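Local coordinates for protein acyl-CoA dehydrogenase (Bacillus subtilis, PDB 5LNX) that oxidises saturated acyl-CoA to the 2,3-dehydroacyl-CoA, using a bound FAD cofactor and passing the electrons to an acceptor, at residues L97-E102 with A233-N238; G144-N149 with A168-D173; Q247-A252 with L296-A301. All coordinates share one frame; numbering follows the deposited sequence.

Interaction 1 of 3, residues L97-E102 with A233-N238; sequences LYFGNE and AMANLN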
loop_
_atom_site.group_PDB
_atom_site.type_symbol
_atom_site.label_atom_id
_atom_site.label_comp_id
_atom_site.label_asym_id
_atom_site.label_seq_id
_atom_site.Cartn_x
_atom_site.Cartn_y
_atom_site.Cartn_z
ATOM N N LEU D 97 25.777 31.334 -8.457
ATOM C CA LEU D 97 25.955 31.910 -7.131
ATOM C C LEU D 97 27.008 31.166 -6.307
ATOM O O LEU D 97 27.816 31.791 -5.615
ATOM C CB LEU D 97 24.626 31.952 -6.355
ATOM C CG LEU D 97 24.695 32.369 -4.865
ATOM C CD1 LEU D 97 25.324 33.748 -4.701
ATOM C CD2 LEU D 97 23.326 32.350 -4.225
ATOM N N TYR D 98 26.996 29.841 -6.387
ATOM C CA TYR D 98 27.796 29.008 -5.474
ATOM C C TYR D 98 29.147 28.552 -6.040
ATOM O O TYR D 98 30.067 28.254 -5.275
ATOM C CB TYR D 98 26.982 27.795 -5.023
ATOM C CG TYR D 98 25.838 28.142 -4.096
ATOM C CD1 TYR D 98 26.053 28.896 -2.945
ATOM C CD2 TYR D 98 24.540 27.710 -4.363
ATOM C CE1 TYR D 98 25.004 29.233 -2.106
ATOM C CE2 TYR D 98 23.489 28.035 -3.524
ATOM C CZ TYR D 98 23.726 28.801 -2.400
ATOM O OH TYR D 98 22.687 29.120 -1.557
ATOM N N PHE D 99 29.236 28.435 -7.360
ATOM C CA PHE D 99 30.444 27.917 -8.020
ATOM C C PHE D 99 31.078 28.886 -9.006
ATOM O O PHE D 99 32.191 28.657 -9.479
ATOM C CB PHE D 99 30.143 26.580 -8.702
ATOM C CG PHE D 99 29.718 25.504 -7.738
ATOM C CD1 PHE D 99 30.657 24.695 -7.123
ATOM C CD2 PHE D 99 28.376 25.333 -7.409
ATOM C CE1 PHE D 99 30.272 23.710 -6.234
ATOM C CE2 PHE D 99 27.979 24.342 -6.515
ATOM C CZ PHE D 99 28.931 23.528 -5.928
ATOM N N GLY D 100 30.369 29.966 -9.302
ATOM C CA GLY D 100 30.781 30.921 -10.316
ATOM C C GLY D 100 31.750 31.889 -9.661
ATOM O O GLY D 100 31.938 31.848 -8.437
ATOM N N ASN D 101 32.406 32.728 -10.460
ATOM C CA ASN D 101 33.337 33.718 -9.921
ATOM C C ASN D 101 32.674 35.103 -9.746
ATOM O O ASN D 101 31.640 35.397 -10.352
ATOM C CB ASN D 101 34.615 33.798 -10.786
ATOM C CG ASN D 101 34.357 34.354 -12.166
ATOM O OD1 ASN D 101 33.518 35.233 -12.345
ATOM N ND2 ASN D 101 35.098 33.863 -13.153
ATOM N N GLU D 102 33.328 35.966 -8.970
ATOM C CA GLU D 102 32.786 37.290 -8.623
ATOM C C GLU D 102 32.304 38.098 -9.831
ATOM O O GLU D 102 31.288 38.788 -9.745
ATOM C CB GLU D 102 33.819 38.109 -7.855
ATOM N N ALA D 233 26.313 20.110 -10.624
ATOM C CA ALA D 233 24.973 19.594 -10.905
ATOM C C ALA D 233 24.289 18.961 -9.687
ATOM O O ALA D 233 23.253 19.433 -9.220
ATOM C CB ALA D 233 25.030 18.582 -12.034
ATOM N N MET D 234 24.876 17.882 -9.185
ATOM C CA MET D 234 24.318 17.139 -8.043
ATOM C C MET D 234 24.187 17.995 -6.778
ATOM O O MET D 234 23.177 17.934 -6.077
ATOM C CB MET D 234 25.167 15.905 -7.734
ATOM C CG MET D 234 25.090 14.821 -8.808
ATOM S SD MET D 234 23.447 14.055 -8.957
ATOM C CE MET D 234 23.365 12.916 -7.538
ATOM N N ALA D 235 25.192 18.834 -6.535
ATOM C CA ALA D 235 25.228 19.718 -5.355
ATOM C C ALA D 235 23.971 20.577 -5.251
ATOM O O ALA D 235 23.387 20.728 -4.173
ATOM C CB ALA D 235 26.449 20.619 -5.403
ATOM N N ASN D 236 23.575 21.122 -6.394
ATOM C CA ASN D 236 22.404 21.974 -6.500
ATOM C C ASN D 236 21.115 21.169 -6.563
ATOM O O ASN D 236 20.069 21.592 -6.054
ATOM C CB ASN D 236 22.521 22.848 -7.750
ATOM C CG ASN D 236 23.507 23.989 -7.574
ATOM O OD1 ASN D 236 24.396 24.198 -8.394
ATOM N ND2 ASN D 236 23.344 24.740 -6.504
ATOM N N LEU D 237 21.180 20.029 -7.245
ATOM C CA LEU D 237 20.045 19.117 -7.347
ATOM C C LEU D 237 19.472 18.724 -5.970
ATOM O O LEU D 237 18.277 18.413 -5.858
ATOM C CB LEU D 237 20.422 17.883 -8.163
ATOM C CG LEU D 237 20.133 18.062 -9.661
ATOM C CD1 LEU D 237 20.803 16.986 -10.501
ATOM C CD2 LEU D 237 18.629 18.076 -9.935
ATOM N N ASN D 238 20.335 18.740 -4.945
ATOM C CA ASN D 238 19.917 18.546 -3.555
ATOM C C ASN D 238 18.889 19.590 -3.075
ATOM O O ASN D 238 17.802 19.241 -2.616
ATOM C CB ASN D 238 21.133 18.558 -2.615
ATOM C CG ASN D 238 21.818 17.215 -2.516
ATOM O OD1 ASN D 238 21.342 16.205 -3.033
ATOM N ND2 ASN D 238 22.953 17.198 -1.835
#
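F99 reaches across to A235 and N236 with the far end of its ring. Its CB leaves the last turn of helix 94-99 in the direction of the partner helix, and because CG stands anti to the carbonyl carbon (chi1 -62°) the ring is carried on that way. Along one side of the ring, CD2 and then CE2 draw up to the amide of N236, with CE2 4.6 Å from N236 CG. The tip goes furthest: CZ lies 3.9 Å from A235 CB, and CE2 is 4.2 Å from the same methyl, which approaches the ring obliquely. The amide of N236 stands almost upright to this ring, the two planes 87° apart, and the side chains run alongside each other, pointing opposite ways. Y98 uses the same amide differently. The amide end comes to the edge of its ring, near the ring plane, with Y98 CD2 5.0 Å from N236 CG and the planes only 29° apart. The same amide thus borders two aromatic rings, and no hydrogen bond joins the two segments. N236 also touches V91, N94 and P95, so it packs against the start of helix 94-99 and the loop before it, while F99 leans on I232 as well. The contact therefore seats helix 94-99, part of the N-terminal helical domain, on the first turns of the long helix 229-265, which opens the C-terminal helical domain.

Interaction 2 of 3, residues G144-N149 with A168-D173; sequences GKYLLN and ALTAPD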
loop_
_atom_site.group_PDB
_atom_site.type_symbol
_atom_site.label_atom_id
_atom_site.label_comp_id
_atom_site.label_asym_id
_atom_site.label_seq_id
_atom_site.Cartn_x
_atom_site.Cartn_y
_atom_site.Cartn_z
ATOM N N GLY D 144 38.716 31.067 -30.050
ATOM C CA GLY D 144 38.638 31.863 -28.800
ATOM C C GLY D 144 37.356 31.639 -27.989
ATOM O O GLY D 144 36.692 32.554 -27.477
ATOM N N LYS D 145 36.999 30.378 -27.872
ATOM C CA LYS D 145 35.618 30.039 -27.572
ATOM C C LYS D 145 35.465 28.536 -27.323
ATOM O O LYS D 145 36.138 27.743 -27.962
ATOM C CB LYS D 145 34.813 30.451 -28.806
ATOM C CG LYS D 145 34.224 31.860 -28.789
ATOM N N TYR D 146 34.611 28.141 -26.382
ATOM C CA TYR D 146 34.185 26.734 -26.309
ATOM C C TYR D 146 33.143 26.477 -27.379
ATOM O O TYR D 146 32.324 27.335 -27.688
ATOM C CB TYR D 146 33.590 26.357 -24.961
ATOM C CG TYR D 146 34.578 26.122 -23.849
ATOM C CD1 TYR D 146 34.988 24.834 -23.503
ATOM C CD2 TYR D 146 35.043 27.183 -23.083
ATOM C CE1 TYR D 146 35.860 24.616 -22.440
ATOM C CE2 TYR D 146 35.907 26.980 -22.012
ATOM C CZ TYR D 146 36.317 25.702 -21.693
ATOM O OH TYR D 146 37.187 25.511 -20.640
ATOM N N LEU D 147 33.155 25.255 -27.887
ATOM C CA LEU D 147 32.343 24.870 -29.036
ATOM C C LEU D 147 31.531 23.640 -28.664
ATOM O O LEU D 147 32.055 22.518 -28.571
ATOM C CB LEU D 147 33.224 24.593 -30.259
ATOM C CG LEU D 147 32.564 24.914 -31.608
ATOM N N LEU D 148 30.238 23.867 -28.450
ATOM C CA LEU D 148 29.334 22.854 -27.885
ATOM C C LEU D 148 28.557 22.087 -28.954
ATOM O O LEU D 148 28.102 22.657 -29.944
ATOM C CB LEU D 148 28.374 23.487 -26.885
ATOM C CG LEU D 148 28.933 23.524 -25.459
ATOM C CD1 LEU D 148 29.992 24.598 -25.338
ATOM C CD2 LEU D 148 27.833 23.725 -24.433
ATOM N N ASN D 149 28.449 20.780 -28.760
ATOM C CA ASN D 149 27.786 19.916 -29.747
ATOM C C ASN D 149 27.028 18.771 -29.114
ATOM O O ASN D 149 27.568 18.040 -28.283
ATOM C CB ASN D 149 28.791 19.322 -30.735
ATOM C CG ASN D 149 29.012 20.208 -31.937
ATOM O OD1 ASN D 149 28.133 20.328 -32.796
ATOM N ND2 ASN D 149 30.159 20.866 -31.983
ATOM N N ALA D 168 28.347 19.672 -20.150
ATOM C CA ALA D 168 28.937 19.158 -21.393
ATOM C C ALA D 168 30.331 18.568 -21.158
ATOM O O ALA D 168 31.107 19.116 -20.389
ATOM C CB ALA D 168 28.970 20.265 -22.442
ATOM N N LEU D 169 30.628 17.449 -21.824
ATOM C CA LEU D 169 31.968 16.780 -21.759
ATOM C C LEU D 169 33.138 17.623 -22.275
ATOM O O LEU D 169 33.139 18.047 -23.436
ATOM C CB LEU D 169 31.960 15.496 -22.583
ATOM C CG LEU D 169 31.152 14.332 -22.041
ATOM C CD1 LEU D 169 31.090 13.237 -23.091
ATOM C CD2 LEU D 169 31.729 13.813 -20.740
ATOM N N THR D 170 34.109 17.880 -21.398
ATOM C CA THR D 170 35.408 18.537 -21.808
ATOM C C THR D 170 36.676 17.735 -22.509
ATOM O O THR D 170 37.148 18.189 -23.621
ATOM C CB THR D 170 35.801 19.624 -20.723
ATOM O OG1 THR D 170 35.499 19.198 -19.380
ATOM C CG2 THR D 170 35.052 20.955 -20.946
ATOM N N ALA D 171 37.332 16.652 -22.013
ATOM C CA ALA D 171 37.033 15.606 -21.010
ATOM C C ALA D 171 36.047 14.413 -21.344
ATOM O O ALA D 171 35.305 13.970 -20.453
ATOM C CB ALA D 171 36.325 16.274 -19.892
ATOM N N PRO D 172 36.121 13.754 -22.487
ATOM C CA PRO D 172 35.298 12.558 -22.771
ATOM C C PRO D 172 35.803 11.217 -22.179
ATOM O O PRO D 172 34.992 10.313 -21.948
ATOM C CB PRO D 172 35.273 12.487 -24.308
ATOM C CG PRO D 172 35.334 13.916 -24.743
ATOM C CD PRO D 172 36.148 14.646 -23.712
ATOM N N ASP D 173 37.116 11.039 -22.047
ATOM C CA ASP D 173 37.654 9.748 -21.562
ATOM C C ASP D 173 37.485 9.570 -20.044
ATOM O O ASP D 173 37.695 8.474 -19.519
ATOM C CB ASP D 173 39.103 9.477 -22.038
ATOM C CG ASP D 173 40.122 10.427 -21.462
ATOM O OD1 ASP D 173 39.763 11.581 -21.116
ATOM O OD2 ASP D 173 41.312 10.037 -21.471
#
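Two apolar touches, L148 on A168 and Y146 on T170, make up the direct contact. L148 sets out roughly along the gap rather than across it, but its branch turns inward to bring CD2 within 4.2 Å of A168 CB. Y146 points toward the other segment; with CG anti to the carbonyl carbon (chi1 -78°), the ring brings CE1 to 4.0 Å from T170 CG2, the methyl approaching obliquely as the two side chains cross.

Aromatic packing extends this pair. F182, on strand 179-185, meets the Y146 ring edge-to-face and also touches A168 and T170, so a single ring borders both halves of the contact.

No hydrogen bond joins the two segments, and the polar ends of the touching side chains are satisfied by other residues. Y146 OH bonds to E226 OE2, whereas T170 OG1 has both S180 OG and the carbonyl of G178 as partners. In the backbone, Y146 pairs with V217 and L148 with A215, while A168 pairs with S180.

Strands 145-156 and 163-169, the latter ending just before T170, accordingly belong to different sheets. These pack together through side chains and come close at T137 and T138, whose backbones bond to L169 and N149. Such a buried layer is characteristic of the beta domain that acyl-CoA dehydrogenases carry in the middle of the chain.

Interaction 3 of 3, residues Q247-A252 with L296-A301; sequences QALGIA and LVYHAA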
loop_
_atom_site.group_PDB
_atom_site.type_symbol
_atom_site.label_atom_id
_atom_site.label_comp_id
_atom_site.label_asym_id
_atom_site.label_seq_id
_atom_site.Cartn_x
_atom_site.Cartn_y
_atom_site.Cartn_z
ATOM N N GLN D 247 7.023 21.299 -3.724
ATOM C CA GLN D 247 6.021 21.297 -4.802
ATOM C C GLN D 247 4.993 20.207 -4.554
ATOM O O GLN D 247 3.784 20.460 -4.571
ATOM C CB GLN D 247 6.675 21.072 -6.169
ATOM C CG GLN D 247 5.740 21.262 -7.351
ATOM C CD GLN D 247 6.303 20.722 -8.665
ATOM O OE1 GLN D 247 7.358 20.081 -8.699
ATOM N NE2 GLN D 247 5.595 20.991 -9.760
ATOM N N ALA D 248 5.496 19.004 -4.285
ATOM C CA ALA D 248 4.640 17.831 -4.000
ATOM C C ALA D 248 3.745 18.042 -2.769
ATOM O O ALA D 248 2.645 17.501 -2.684
ATOM C CB ALA D 248 5.499 16.602 -3.781
ATOM N N LEU D 249 4.278 18.796 -1.813
ATOM C CA LEU D 249 3.612 19.120 -0.570
ATOM C C LEU D 249 2.404 20.021 -0.860
ATOM O O LEU D 249 1.253 19.675 -0.561
ATOM C CB LEU D 249 4.598 19.827 0.372
ATOM C CG LEU D 249 4.085 20.239 1.760
ATOM C CD1 LEU D 249 3.519 19.050 2.533
ATOM C CD2 LEU D 249 5.194 20.909 2.557
ATOM N N GLY D 250 2.685 21.151 -1.506
ATOM C CA GLY D 250 1.653 22.093 -1.964
ATOM C C GLY D 250 0.571 21.385 -2.761
ATOM O O GLY D 250 -0.620 21.551 -2.506
ATOM N N ILE D 251 0.982 20.590 -3.743
ATOM C CA ILE D 251 0.005 19.787 -4.502
ATOM C C ILE D 251 -0.918 19.031 -3.533
ATOM O O ILE D 251 -2.121 19.013 -3.704
ATOM C CB ILE D 251 0.680 18.777 -5.433
ATOM C CG1 ILE D 251 1.263 19.482 -6.647
ATOM C CG2 ILE D 251 -0.325 17.741 -5.912
ATOM C CD1 ILE D 251 2.261 18.643 -7.428
ATOM N N ALA D 252 -0.312 18.378 -2.542
ATOM C CA ALA D 252 -1.031 17.440 -1.675
ATOM C C ALA D 252 -2.005 18.185 -0.749
ATOM O O ALA D 252 -3.080 17.685 -0.420
ATOM C CB ALA D 252 -0.059 16.637 -0.847
ATOM N N LEU D 296 9.640 16.583 6.862
ATOM C CA LEU D 296 10.752 16.082 6.048
ATOM C C LEU D 296 11.340 17.215 5.211
ATOM O O LEU D 296 12.555 17.390 5.164
ATOM C CB LEU D 296 10.290 14.971 5.106
ATOM C CG LEU D 296 9.993 13.618 5.727
ATOM C CD1 LEU D 296 9.456 12.689 4.656
ATOM C CD2 LEU D 296 11.219 13.011 6.373
ATOM N N VAL D 297 10.446 17.968 4.577
ATOM C CA VAL D 297 10.814 19.086 3.709
ATOM C C VAL D 297 11.574 20.169 4.466
ATOM O O VAL D 297 12.697 20.522 4.116
ATOM C CB VAL D 297 9.568 19.741 3.065
ATOM C CG1 VAL D 297 9.942 21.030 2.337
ATOM C CG2 VAL D 297 8.889 18.780 2.105
ATOM N N TYR D 298 10.949 20.682 5.513
ATOM C CA TYR D 298 11.489 21.833 6.253
ATOM C C TYR D 298 12.720 21.544 7.096
ATOM O O TYR D 298 13.545 22.430 7.294
ATOM C CB TYR D 298 10.387 22.501 7.088
ATOM C CG TYR D 298 9.455 23.271 6.183
ATOM C CD1 TYR D 298 9.897 24.417 5.518
ATOM C CD2 TYR D 298 8.172 22.801 5.903
ATOM C CE1 TYR D 298 9.084 25.086 4.610
ATOM C CE2 TYR D 298 7.348 23.462 5.012
ATOM C CZ TYR D 298 7.804 24.604 4.369
ATOM O OH TYR D 298 6.985 25.296 3.522
ATOM N N HIS D 299 12.834 20.323 7.600
ATOM C CA HIS D 299 14.038 19.909 8.312
ATOM C C HIS D 299 15.219 19.745 7.334
ATOM O O HIS D 299 16.362 20.097 7.644
ATOM C CB HIS D 299 13.808 18.605 9.077
ATOM C CG HIS D 299 15.044 18.056 9.715
ATOM N ND1 HIS D 299 15.770 18.760 10.649
ATOM C CD2 HIS D 299 15.692 16.878 9.546
ATOM C CE1 HIS D 299 16.809 18.040 11.035
ATOM N NE2 HIS D 299 16.784 16.892 10.384
ATOM N N ALA D 300 14.923 19.196 6.163
ATOM C CA ALA D 300 15.893 19.098 5.068
ATOM C C ALA D 300 16.430 20.473 4.673
ATOM O O ALA D 300 17.630 20.643 4.415
ATOM C CB ALA D 300 15.262 18.424 3.863
ATOM N N ALA D 301 15.523 21.440 4.598
ATOM C CA ALA D 301 15.867 22.815 4.208
ATOM C C ALA D 301 16.556 23.574 5.343
ATOM O O ALA D 301 17.330 24.497 5.111
ATOM C CB ALA D 301 14.629 23.567 3.767
#
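L249 spans the gap between two helices and lays one methyl, CD2, against both V297 and Y298. Its CG lies anti to the backbone N (chi1 -179°), which extends the side chain away from its own helix; CD2 then comes 4.1 Å from Y298 CE2, meeting the ring obliquely, and 4.3 Å from V297 CG2. The side chains of L249 and Y298 lie nearly perpendicular to each other. V297 divides its branches: while CG2 faces L249, CG1 sits over the centre of the neighbouring Y298 ring, 4.3 Å above its plane, and covers one face of that ring. The two segments run in roughly opposite directions, on helices 229-265 and 277-305, as expected of the antiparallel helical bundle that forms the C-terminal domain in this family. Helix 64-77 of the N-terminal domain packs over the same spot, placing I68 on V297, L69 on Y298 and H72 on L249, and Y298 OH is hydrogen-bonded to H72 ND1. Beyond the buried layer, helix 277-305 faces a second subunit, where the ring of H299 meets that of H295 of the other copy.

Followed from the N terminus, the chain first opens interaction 1 at helix 94-99 of the N-terminal domain. It then builds the middle beta domain, where interaction 2 opens and closes within about 20 residues, joining two sheets. Only when the chain returns to helix 229-265 does interaction 1 close, so the wider loop encloses the smaller one. The centres of interactions 1 and 2 are about 19 Å apart. Interaction 3 follows in series: it starts further along the same long helix and closes on helix 277-305, within the C-terminal domain. Helix 229-265 is thus common to interactions 1 and 3, whereas interactions 2 and 3 lie on opposite sides of the chain's centre.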